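Local coordinates for protein glycoside Hydrolase (Bacteroides uniformis, PDB 5T99) that is a family 2 glycoside hydrolase that probably cleaves terminal galactose residues from agarose-derived oligosaccharides, and binds the galactose-like inhibitor galacto-isofagomine, at residues D459-Y473 and Y485-S497. Numbering follows the deposited sequence.
Sequences DNNMAQQVDIAGMNY and YPDLPLYGSETSS. With GIF (D-galacto-isofagomine), chain C.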
loop_
_atom_site.group_PDB
_atom_site.type_symbol
_atom_site.label_atom_id
_atom_site.label_comp_id
_atom_site.label_asym_id
_atom_site.label_seq_id
_atom_site.Cartn_x
_atom_site.Cartn_y
_atom_site.Cartn_z
ATOM N N ASP A 459 -24.301 18.604 7.531
ATOM C CA ASP A 459 -25.370 19.287 8.288
ATOM C C ASP A 459 -25.236 19.126 9.810
ATOM O O ASP A 459 -25.759 19.947 10.565
ATOM C CB ASP A 459 -26.756 18.766 7.864
ATOM C CG ASP A 459 -27.125 19.133 6.428
ATOM O OD1 ASP A 459 -26.431 19.955 5.788
ATOM O OD2 ASP A 459 -28.140 18.584 5.940
ATOM N N ASN A 460 -24.548 18.062 10.240
ATOM C CA ASN A 460 -24.344 17.770 11.650
ATOM C C ASN A 460 -23.017 18.314 12.219
ATOM O O ASN A 460 -22.532 17.815 13.239
ATOM C CB ASN A 460 -24.395 16.255 11.873
ATOM C CG ASN A 460 -25.712 15.628 11.446
ATOM O OD1 ASN A 460 -26.677 16.317 11.155
ATOM N ND2 ASN A 460 -25.740 14.302 11.396
ATOM N N ASN A 461 -22.415 19.308 11.558
ATOM C CA ASN A 461 -21.211 19.978 12.082
ATOM C C ASN A 461 -19.989 19.047 12.227
ATOM O O ASN A 461 -19.103 19.348 12.999
ATOM C CB ASN A 461 -21.557 20.664 13.425
ATOM C CG ASN A 461 -20.568 21.740 13.835
ATOM O OD1 ASN A 461 -20.039 22.507 13.016
ATOM N ND2 ASN A 461 -20.331 21.814 15.133
ATOM N N MET A 462 -19.939 17.931 11.479
ATOM C CA MET A 462 -18.808 16.982 11.540
ATOM C C MET A 462 -17.717 17.324 10.528
ATOM O O MET A 462 -16.550 17.431 10.886
ATOM C CB MET A 462 -19.257 15.533 11.324
ATOM C CG MET A 462 -18.110 14.527 11.384
ATOM S SD MET A 462 -18.590 12.786 11.271
ATOM C CE MET A 462 -19.066 12.445 12.961
ATOM N N ALA A 463 -18.108 17.467 9.262
ATOM C CA ALA A 463 -17.196 17.849 8.165
ATOM C C ALA A 463 -16.349 19.105 8.464
ATOM O O ALA A 463 -15.218 19.230 7.993
ATOM C CB ALA A 463 -17.991 18.048 6.885
ATOM N N GLN A 464 -16.892 19.999 9.286
ATOM C CA GLN A 464 -16.219 21.229 9.661
ATOM C C GLN A 464 -15.118 21.042 10.722
ATOM O O GLN A 464 -14.355 21.965 10.969
ATOM C CB GLN A 464 -17.253 22.246 10.168
ATOM C CG GLN A 464 -18.254 22.745 9.118
ATOM C CD GLN A 464 -19.393 21.772 8.798
ATOM O OE1 GLN A 464 -19.580 20.750 9.463
ATOM N NE2 GLN A 464 -20.148 22.086 7.751
ATOM N N GLN A 465 -15.038 19.869 11.344
ATOM C CA GLN A 465 -14.071 19.612 12.414
ATOM C C GLN A 465 -12.713 19.153 11.914
ATOM O O GLN A 465 -11.772 19.112 12.680
ATOM C CB GLN A 465 -14.609 18.545 13.364
ATOM C CG GLN A 465 -15.948 18.867 13.989
ATOM C CD GLN A 465 -15.954 20.177 14.755
ATOM O OE1 GLN A 465 -14.989 20.537 15.428
ATOM N NE2 GLN A 465 -17.048 20.901 14.641
ATOM N N VAL A 466 -12.622 18.762 10.650
ATOM C CA VAL A 466 -11.346 18.430 10.019
ATOM C C VAL A 466 -11.021 19.552 9.060
ATOM O O VAL A 466 -11.895 20.371 8.725
ATOM C CB VAL A 466 -11.348 17.057 9.288
ATOM C CG1 VAL A 466 -11.372 15.932 10.302
ATOM C CG2 VAL A 466 -12.515 16.910 8.316
ATOM N N ASP A 467 -9.764 19.597 8.640
ATOM C CA ASP A 467 -9.288 20.642 7.740
ATOM C C ASP A 467 -9.838 20.496 6.307
ATOM O O ASP A 467 -10.138 21.497 5.645
ATOM C CB ASP A 467 -7.745 20.663 7.715
ATOM C CG ASP A 467 -7.131 21.061 9.048
ATOM O OD1 ASP A 467 -7.526 22.102 9.615
ATOM O OD2 ASP A 467 -6.231 20.338 9.524
ATOM N N ILE A 468 -9.935 19.259 5.824
ATOM C CA ILE A 468 -10.349 18.980 4.442
ATOM C C ILE A 468 -11.345 17.822 4.462
ATOM O O ILE A 468 -11.061 16.758 5.030
ATOM C CB ILE A 468 -9.149 18.627 3.531
ATOM C CG1 ILE A 468 -8.083 19.748 3.538
ATOM C CG2 ILE A 468 -9.611 18.411 2.097
ATOM C CD1 ILE A 468 -6.748 19.348 2.941
ATOM N N ALA A 469 -12.508 18.039 3.842
ATOM C CA ALA A 469 -13.581 17.041 3.809
ATOM C C ALA A 469 -13.481 16.140 2.564
ATOM O O ALA A 469 -13.428 16.636 1.425
ATOM C CB ALA A 469 -14.939 17.733 3.850
ATOM N N GLY A 470 -13.457 14.827 2.791
ATOM C CA GLY A 470 -13.534 13.850 1.714
ATOM C C GLY A 470 -14.938 13.281 1.566
ATOM O O GLY A 470 -15.544 12.897 2.560
ATOM N N MET A 471 -15.444 13.212 0.333
ATOM C CA MET A 471 -16.739 12.575 0.042
ATOM C C MET A 471 -16.562 11.199 -0.604
ATOM O O MET A 471 -15.821 11.054 -1.581
ATOM C CB MET A 471 -17.571 13.456 -0.887
ATOM C CG MET A 471 -17.877 14.821 -0.314
ATOM S SD MET A 471 -18.922 15.786 -1.404
ATOM C CE MET A 471 -20.527 15.171 -0.944
ATOM N N ASN A 472 -17.255 10.200 -0.061
ATOM C CA ASN A 472 -17.284 8.859 -0.645
ATOM C C ASN A 472 -18.529 8.669 -1.498
ATOM O O ASN A 472 -19.639 8.685 -0.976
ATOM C CB ASN A 472 -17.260 7.802 0.450
ATOM C CG ASN A 472 -15.931 7.721 1.146
ATOM O OD1 ASN A 472 -15.111 8.643 1.056
ATOM N ND2 ASN A 472 -15.688 6.601 1.826
ATOM N N TYR A 473 -18.330 8.512 -2.807
ATOM C CA TYR A 473 -19.382 8.152 -3.787
ATOM C C TYR A 473 -20.516 9.169 -3.921
ATOM O O TYR A 473 -21.693 8.793 -3.923
ATOM C CB TYR A 473 -19.940 6.764 -3.490
ATOM C CG TYR A 473 -18.859 5.730 -3.300
ATOM C CD1 TYR A 473 -18.142 5.227 -4.395
ATOM C CD2 TYR A 473 -18.538 5.259 -2.028
ATOM C CE1 TYR A 473 -17.143 4.275 -4.223
ATOM C CE2 TYR A 473 -17.545 4.316 -1.853
ATOM C CZ TYR A 473 -16.858 3.829 -2.957
ATOM O OH TYR A 473 -15.887 2.905 -2.774
ATOM N N TYR A 485 -22.041 24.729 1.584
ATOM C CA TYR A 485 -20.890 24.815 2.485
ATOM C C TYR A 485 -19.695 25.289 1.669
ATOM O O TYR A 485 -18.765 24.533 1.436
ATOM C CB TYR A 485 -20.639 23.460 3.168
ATOM C CG TYR A 485 -21.816 23.015 4.002
ATOM C CD1 TYR A 485 -22.019 23.539 5.269
ATOM C CD2 TYR A 485 -22.768 22.114 3.496
ATOM C CE1 TYR A 485 -23.120 23.162 6.032
ATOM C CE2 TYR A 485 -23.875 21.736 4.250
ATOM C CZ TYR A 485 -24.040 22.264 5.517
ATOM O OH TYR A 485 -25.107 21.921 6.290
ATOM N N PRO A 486 -19.727 26.564 1.233
ATOM C CA PRO A 486 -18.745 27.050 0.260
ATOM C C PRO A 486 -17.330 27.179 0.775
ATOM O O PRO A 486 -16.411 27.269 -0.038
ATOM C CB PRO A 486 -19.299 28.428 -0.140
ATOM C CG PRO A 486 -20.084 28.869 1.034
ATOM C CD PRO A 486 -20.705 27.616 1.582
ATOM N N ASP A 487 -17.152 27.175 2.095
ATOM C CA ASP A 487 -15.826 27.315 2.723
ATOM C C ASP A 487 -15.088 26.001 3.036
ATOM O O ASP A 487 -13.949 26.037 3.518
ATOM C CB ASP A 487 -15.973 28.149 3.991
ATOM C CG ASP A 487 -16.631 29.476 3.707
ATOM O OD1 ASP A 487 -16.005 30.303 3.014
ATOM O OD2 ASP A 487 -17.787 29.673 4.131
ATOM N N LEU A 488 -15.709 24.854 2.767
ATOM C CA LEU A 488 -15.032 23.571 2.984
ATOM C C LEU A 488 -14.105 23.221 1.803
ATOM O O LEU A 488 -14.543 23.241 0.658
ATOM C CB LEU A 488 -16.045 22.444 3.151
ATOM C CG LEU A 488 -16.986 22.549 4.337
ATOM C CD1 LEU A 488 -17.990 21.412 4.254
ATOM C CD2 LEU A 488 -16.206 22.519 5.645
ATOM N N PRO A 489 -12.825 22.894 2.086
ATOM C CA PRO A 489 -12.005 22.254 1.053
ATOM C C PRO A 489 -12.467 20.808 0.870
ATOM O O PRO A 489 -12.788 20.141 1.873
ATOM C CB PRO A 489 -10.583 22.310 1.631
ATOM C CG PRO A 489 -10.642 23.248 2.795
ATOM C CD PRO A 489 -12.045 23.162 3.312
ATOM N N LEU A 490 -12.498 20.338 -0.386
ATOM C CA LEU A 490 -13.159 19.082 -0.751
ATOM C C LEU A 490 -12.349 18.230 -1.721
ATOM O O LEU A 490 -11.582 18.745 -2.540
ATOM C CB LEU A 490 -14.542 19.362 -1.366
ATOM C CG LEU A 490 -15.595 19.919 -0.408
ATOM C CD1 LEU A 490 -16.654 20.711 -1.153
ATOM C CD2 LEU A 490 -16.246 18.816 0.402
ATOM N N TYR A 491 -12.532 16.919 -1.614
ATOM C CA TYR A 491 -12.040 15.971 -2.602
ATOM C C TYR A 491 -12.885 14.707 -2.524
ATOM O O TYR A 491 -13.650 14.527 -1.585
ATOM C CB TYR A 491 -10.541 15.659 -2.381
ATOM C CG TYR A 491 -10.262 14.881 -1.131
ATOM C CD1 TYR A 491 -10.007 13.513 -1.166
ATOM C CD2 TYR A 491 -10.276 15.511 0.099
ATOM C CE1 TYR A 491 -9.766 12.805 0.004
ATOM C CE2 TYR A 491 -10.048 14.810 1.264
ATOM C CZ TYR A 491 -9.804 13.458 1.217
ATOM O OH TYR A 491 -9.586 12.776 2.390
ATOM N N GLY A 492 -12.752 13.840 -3.518
ATOM C CA GLY A 492 -13.425 12.549 -3.506
ATOM C C GLY A 492 -12.548 11.547 -2.797
ATOM O O GLY A 492 -11.593 11.025 -3.380
ATOM N N SER A 493 -12.853 11.271 -1.532
ATOM C CA SER A 493 -12.038 10.330 -0.747
ATOM C C SER A 493 -12.202 8.874 -1.167
ATOM O O SER A 493 -11.322 8.058 -0.899
ATOM C CB SER A 493 -12.282 10.496 0.751
ATOM O OG SER A 493 -13.645 10.720 1.039
ATOM N N GLU A 494 -13.313 8.540 -1.815
ATOM C CA GLU A 494 -13.526 7.181 -2.328
ATOM C C GLU A 494 -14.469 7.270 -3.530
ATOM O O GLU A 494 -15.516 7.928 -3.453
ATOM C CB GLU A 494 -14.081 6.275 -1.230
ATOM C CG GLU A 494 -13.474 4.892 -1.171
ATOM C CD GLU A 494 -14.145 4.030 -0.116
ATOM O OE1 GLU A 494 -13.834 4.217 1.074
ATOM O OE2 GLU A 494 -14.987 3.164 -0.476
ATOM N N THR A 495 -14.091 6.664 -4.656
ATOM C CA THR A 495 -14.841 6.870 -5.896
ATOM C C THR A 495 -14.995 5.596 -6.732
ATOM O O THR A 495 -14.202 4.651 -6.625
ATOM C CB THR A 495 -14.221 7.998 -6.759
ATOM O OG1 THR A 495 -12.891 7.652 -7.171
ATOM C CG2 THR A 495 -14.165 9.311 -5.991
ATOM N N SER A 496 -16.033 5.619 -7.563
ATOM C CA SER A 496 -16.397 4.563 -8.503
ATOM C C SER A 496 -16.976 3.326 -7.812
ATOM O O SER A 496 -18.175 3.196 -7.752
ATOM C CB SER A 496 -15.241 4.203 -9.458
ATOM O OG SER A 496 -15.710 3.401 -10.524
ATOM N N SER A 497 -16.131 2.449 -7.270
ATOM C CA SER A 497 -16.531 1.086 -6.849
ATOM C C SER A 497 -17.147 0.229 -7.980
ATOM O O SER A 497 -17.874 -0.732 -7.723
ATOM C CB SER A 497 -17.430 1.111 -5.593
ATOM O OG SER A 497 -16.657 0.900 -4.425
HETATM C C GIF C . -15.546 1.404 2.210
HETATM N N GIF C . -16.473 1.930 1.219
HETATM O O GIF C . -17.729 -0.544 -2.200
HETATM C C1 GIF C . -14.660 0.345 1.583
HETATM O O1 GIF C . -16.288 -1.417 1.730
HETATM C C2 GIF C . -15.478 -0.687 0.811
HETATM O O2 GIF C . -13.917 -0.310 2.609
HETATM C C3 GIF C . -16.363 -0.029 -0.244
HETATM C C4 GIF C . -17.258 1.029 0.393
HETATM C C5 GIF C . -17.212 -1.074 -0.971
#
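Over one face of the Tyr473 ring sits the backbone O of Glu494, 3.8 Å above the plane and held there by a hydrogen bond from Tyr473 N, while C of Ser496 lies at the ring's edge. Gly470 CA covers a face of Tyr491 in a CH-pi contact 3.9 Å from the centroid, and Ile468 CG2 meets that ring's edge. Glycine fits here, since a side chain would run into Tyr491 and Ser493. Asp459 OD1 lies in plane at the Tyr485 ring's edge and accepts the phenol's hydrogen bond. All three rings belong to a beta-alpha-beta unit of the TIM barrel, whose neighbouring parallel strands 468-472 and 490-495 are joined through helix 478-484. Ala469 N bonds to Pro489 O, Tyr491 N to Ala469 O and Met471 N to Tyr491 O. Ser493 OG, between its backbone N and carbonyl carbon (chi1 40°), gives its proton to Asn472 OD1 at 2.5 Å; Asn472 ND2 hydrogen-bonds to OE2 of Glu417, which lines the ligand pocket.

At the strands' C-terminal end, the galacto-isofagomine nitrogen donates to Glu494 OE2 at 2.6 Å. Tyr473 OH donates to the same oxygen over 2.5 Å, its ring perpendicular to the carboxylate plane, and Arg346 forms a salt bridge with OE1. A phenylalanine in place of Tyr473 would probably leave OE2 without its phenolic donor and Ser497 OG without the hydroxyl beside it, fixing the carboxylate less firmly. The short side chain of Ser497 brings OG to 2.7 Å from Tyr473 OH and into a 2.9 Å hydrogen bond with the ligand hydroxyl O.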